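Local coordinates for nicotinamide-nucleotide adenylyltransferase NadR family / Ribosylnicotinamide kinase (Lactococcus lactis subsp. cremoris, PDB 6GYE) that phosphorylates nicotinamide riboside in its ribosylnicotinamide kinase domain and belongs to the NadR family of nicotinamide-nucleotide adenylyltransferases, at the Nicotinamide riboside site. Numbering follows the deposited sequence.

The Nicotinamide riboside site. Residues 177, 240, 243-244, 247-248, 258, 291-293. With NNR (Nicotinamide riboside), chain B.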
ATOM      1  N   ARG A 177       2.318   0.766   2.485  1.00 45.99           N
ATOM      2  CA  ARG A 177       0.973   0.201   2.524  1.00 48.69           C
ATOM      3  C   ARG A 177       0.695  -0.643   1.289  1.00 56.38           C
ATOM      4  O   ARG A 177       0.148  -1.752   1.388  1.00 60.25           O
ATOM      5  CB  ARG A 177      -0.053   1.329   2.666  1.00 44.36           C
ATOM      6  CG  ARG A 177      -1.441   0.973   2.177  1.00 51.90           C
ATOM      7  CD  ARG A 177      -2.402   2.131   2.384  1.00 61.12           C
ATOM      8  NE  ARG A 177      -2.398   3.114   1.303  1.00 78.27           N
ATOM      9  CZ  ARG A 177      -1.752   4.283   1.344  1.00 86.20           C
ATOM     10  NH1 ARG A 177      -1.034   4.629   2.422  1.00 82.12           N
ATOM     11  NH2 ARG A 177      -1.825   5.111   0.302  1.00 82.01           N
ATOM     12  N   TYR A 240     -12.954  -0.470   9.397  1.00 45.94           N
ATOM     13  CA  TYR A 240     -12.091  -0.110   8.277  1.00 52.61           C
ATOM     14  C   TYR A 240     -10.967   0.833   8.709  1.00 58.72           C
ATOM     15  O   TYR A 240      -9.809   0.652   8.315  1.00 57.34           O
ATOM     16  CB  TYR A 240     -12.910   0.521   7.157  1.00 55.09           C
ATOM     17  CG  TYR A 240     -12.022   0.910   6.006  1.00 60.81           C
ATOM     18  CD1 TYR A 240     -11.645  -0.035   5.042  1.00 61.03           C
ATOM     19  CD2 TYR A 240     -11.529   2.202   5.893  1.00 56.82           C
ATOM     20  CE1 TYR A 240     -10.809   0.315   3.993  1.00 60.52           C
ATOM     21  CE2 TYR A 240     -10.698   2.559   4.850  1.00 59.60           C
ATOM     22  CZ  TYR A 240     -10.343   1.620   3.910  1.00 66.51           C
ATOM     23  OH  TYR A 240      -9.521   2.002   2.886  1.00 76.93           O
ATOM     24  N   ASN A 243      -8.389  -1.017  10.819  1.00 46.58           N
ATOM     25  CA  ASN A 243      -7.559  -1.876   9.988  1.00 46.51           C
ATOM     26  C   ASN A 243      -6.548  -1.071   9.171  1.00 52.22           C
ATOM     27  O   ASN A 243      -5.361  -1.428   9.132  1.00 54.48           O
ATOM     28  CB  ASN A 243      -8.461  -2.735   9.104  1.00 46.13           C
ATOM     29  CG  ASN A 243      -9.226  -3.778   9.925  1.00 49.56           C
ATOM     30  OD1 ASN A 243      -8.948  -3.948  11.108  1.00 43.15           O
ATOM     31  ND2 ASN A 243     -10.156  -4.491   9.299  1.00 43.69           N
ATOM     32  N   SER A 244      -6.981   0.038   8.551  1.00 41.77           N
ATOM     33  CA  SER A 244      -6.042   0.894   7.815  1.00 49.24           C
ATOM     34  C   SER A 244      -4.950   1.444   8.724  1.00 48.77           C
ATOM     35  O   SER A 244      -3.793   1.578   8.314  1.00 46.98           O
ATOM     36  CB  SER A 244      -6.773   2.073   7.177  1.00 46.28           C
ATOM     37  OG  SER A 244      -7.805   1.627   6.337  1.00 64.64           O
ATOM     38  N   VAL A 247      -2.349  -1.220   9.005  1.00 44.51           N
ATOM     39  CA  VAL A 247      -1.592  -1.347   7.758  1.00 49.06           C
ATOM     40  C   VAL A 247      -0.635  -0.170   7.573  1.00 51.68           C
ATOM     41  O   VAL A 247       0.491  -0.330   7.066  1.00 53.16           O
ATOM     42  CB  VAL A 247      -2.548  -1.494   6.563  1.00 48.50           C
ATOM     43  CG1 VAL A 247      -1.756  -1.615   5.263  1.00 45.87           C
ATOM     44  CG2 VAL A 247      -3.427  -2.713   6.768  1.00 45.43           C
ATOM     45  N   ASN A 248      -1.070   1.028   7.960  1.00 49.05           N
ATOM     46  CA  ASN A 248      -0.255   2.228   7.840  1.00 54.90           C
ATOM     47  C   ASN A 248       0.660   2.450   9.036  1.00 51.97           C
ATOM     48  O   ASN A 248       1.425   3.411   9.031  1.00 50.31           O
ATOM     49  CB  ASN A 248      -1.143   3.469   7.651  1.00 48.74           C
ATOM     50  CG  ASN A 248      -1.835   3.485   6.294  1.00 56.85           C
ATOM     51  OD1 ASN A 248      -1.225   3.181   5.266  1.00 62.61           O
ATOM     52  ND2 ASN A 248      -3.104   3.840   6.285  1.00 55.94           N
ATOM     53  N   LEU A 258      -5.610  -8.683  10.743  1.00 42.78           N
ATOM     54  CA  LEU A 258      -6.844  -7.933  10.933  1.00 46.45           C
ATOM     55  C   LEU A 258      -7.893  -8.814  11.599  1.00 45.85           C
ATOM     56  O   LEU A 258      -8.179  -9.914  11.118  1.00 49.08           O
ATOM     57  CB  LEU A 258      -7.366  -7.407   9.593  1.00 43.52           C
ATOM     58  CG  LEU A 258      -6.410  -6.499   8.817  1.00 48.56           C
ATOM     59  CD1 LEU A 258      -7.123  -5.984   7.563  1.00 41.08           C
ATOM     60  CD2 LEU A 258      -5.895  -5.325   9.697  1.00 42.91           C
ATOM     61  N   ASP A 291     -12.372  -1.497  -1.069  1.00 61.59           N
ATOM     62  CA  ASP A 291     -11.125  -0.883  -0.637  1.00 64.23           C
ATOM     63  C   ASP A 291     -10.258  -1.818   0.183  1.00 63.20           C
ATOM     64  O   ASP A 291      -9.225  -1.383   0.697  1.00 74.02           O
ATOM     65  CB  ASP A 291     -11.395   0.372   0.199  1.00 64.35           C
ATOM     66  CG  ASP A 291     -11.921   1.515  -0.619  1.00 81.61           C
ATOM     67  OD1 ASP A 291     -11.774   1.479  -1.858  1.00 90.56           O
ATOM     68  OD2 ASP A 291     -12.481   2.457  -0.017  1.00 82.56           O
ATOM     69  N   GLU A 292     -10.683  -3.055   0.381  1.00 60.02           N
ATOM     70  CA  GLU A 292      -9.917  -4.004   1.173  1.00 57.83           C
ATOM     71  C   GLU A 292      -8.970  -4.800   0.287  1.00 61.93           C
ATOM     72  O   GLU A 292      -9.319  -5.184  -0.833  1.00 63.60           O
ATOM     73  CB  GLU A 292     -10.849  -4.941   1.931  1.00 52.04           C
ATOM     74  CG  GLU A 292     -11.757  -4.210   2.912  1.00 52.29           C
ATOM     75  CD  GLU A 292     -12.557  -5.165   3.784  1.00 57.50           C
ATOM     76  OE1 GLU A 292     -12.313  -6.383   3.662  1.00 60.70           O
ATOM     77  OE2 GLU A 292     -13.406  -4.707   4.591  1.00 59.44           O
ATOM     78  N   ARG A 293      -7.758  -5.015   0.785  1.00 60.44           N
ATOM     79  CA  ARG A 293      -6.762  -5.844   0.121  1.00 60.16           C
ATOM     80  C   ARG A 293      -6.413  -6.962   1.085  1.00 59.63           C
ATOM     81  O   ARG A 293      -5.811  -6.706   2.126  1.00 64.21           O
ATOM     82  CB  ARG A 293      -5.506  -5.045  -0.238  1.00 67.39           C
ATOM     83  CG  ARG A 293      -5.741  -3.666  -0.791  1.00 74.34           C
ATOM     84  CD  ARG A 293      -5.843  -3.698  -2.289  1.00 88.71           C
ATOM     85  NE  ARG A 293      -6.167  -2.390  -2.851  1.00101.56           N
ATOM     86  CZ  ARG A 293      -7.401  -1.982  -3.129  1.00 98.05           C
ATOM     87  NH1 ARG A 293      -8.432  -2.779  -2.882  1.00 89.42           N
ATOM     88  NH2 ARG A 293      -7.604  -0.777  -3.649  1.00100.04           N
TER
HETATM   89  O2R NNR B 407      -5.619   2.310   4.650  1.00123.74           O
HETATM   90  C2R NNR B 407      -5.511   1.454   3.504  1.00128.62           C
HETATM   91  C3R NNR B 407      -5.272   2.226   2.212  1.00136.46           C
HETATM   92  O3R NNR B 407      -5.216   3.644   2.416  1.00135.39           O
HETATM   93  C4R NNR B 407      -6.434   1.884   1.294  1.00135.26           C
HETATM   94  C5R NNR B 407      -5.948   1.235   0.005  1.00124.29           C
HETATM   95  O5R NNR B 407      -7.074   0.889  -0.809  1.00117.82           O
HETATM   96  O4R NNR B 407      -7.297   0.982   1.992  1.00135.60           O
HETATM   97  C1R NNR B 407      -6.813   0.693   3.306  1.00125.15           C
HETATM   98  N1  NNR B 407      -6.570  -0.744   3.439  1.00110.23           N
HETATM   99  C2  NNR B 407      -7.464  -1.509   4.080  1.00 95.13           C
HETATM  100  C6  NNR B 407      -5.455  -1.276   2.919  1.00107.57           C
HETATM  101  C5  NNR B 407      -5.199  -2.638   3.032  1.00 94.80           C
HETATM  102  C4  NNR B 407      -6.109  -3.452   3.691  1.00 85.89           C
HETATM  103  C3  NNR B 407      -7.256  -2.877   4.220  1.00 92.92           C
HETATM  104  C7  NNR B 407      -8.263  -3.723   4.939  1.00 99.30           C
HETATM  105  O7  NNR B 407      -9.006  -3.205   5.756  1.00 82.61           O
HETATM  106  N7  NNR B 407      -8.320  -5.026   4.665  1.00101.54           N
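Nicotinamide riboside, the substrate of ribosylnicotinamide kinases, lies in the kinase domain of this NadR protein, a P-loop NTPase fold. The ligand is poorly ordered, though the protein buries most of its surface. Helix 229-247 supplies the main polar anchors. Tyr240 has CG anti to the backbone N (chi1 179°), which points its ring at the ribose. Its phenol OH donates a hydrogen bond to the ribose ring oxygen O4R at 2.6 Å. The Tyr240 ring and the NNR ribose ring meet edge to face, with planes 66° apart. One turn on, Ser244 OG donates to the Tyr240 backbone O at 3.0 Å and sits over the rim of one tyrosine face. The same OG lies 2.8 Å from the ribose 2'-hydroxyl O2R, where it could then only accept; this is a possible, poorly angled hydrogen bond. The amide ND2 of Asn248 adds a weak bond to O2R.

Arg177, from the short helix 176-179, comes up to the C3R edge of the ribose. Its chain bends at chi3 (85°). NE lies 3.1 Å from the 3'-hydroxyl O3R, which sits over the guanidinium face and off the N-H direction, a close polar approach and not a well-formed hydrogen bond. Its NH1 reaches Asn248 OD1 at 3.2 Å. That oxygen lies close to the guanidinium plane, so the contact ties down the far edge of the group. An alanine here would probably lose the packing at the C3R edge and leave the Asn248 amide less well fixed.

The 5'-hydroxyl O5R, where a kinase of this type adds phosphate, makes a weak bond to the Asp291 backbone O. Arg293 bends at chi2 and brings NH2 to 3.3 Å from O5R. Its CB and CG pack against the pyridinium ring at C5, while Val247 CG2 approaches C5 and C4. At the carboxamide end, Leu258 CD1 lies 3.6 Å from C7. The Glu292 aliphatic carbons CB and CG pack beside the amide, and Asn243 CB lies 3.4 Å from the carboxamide oxygen O7.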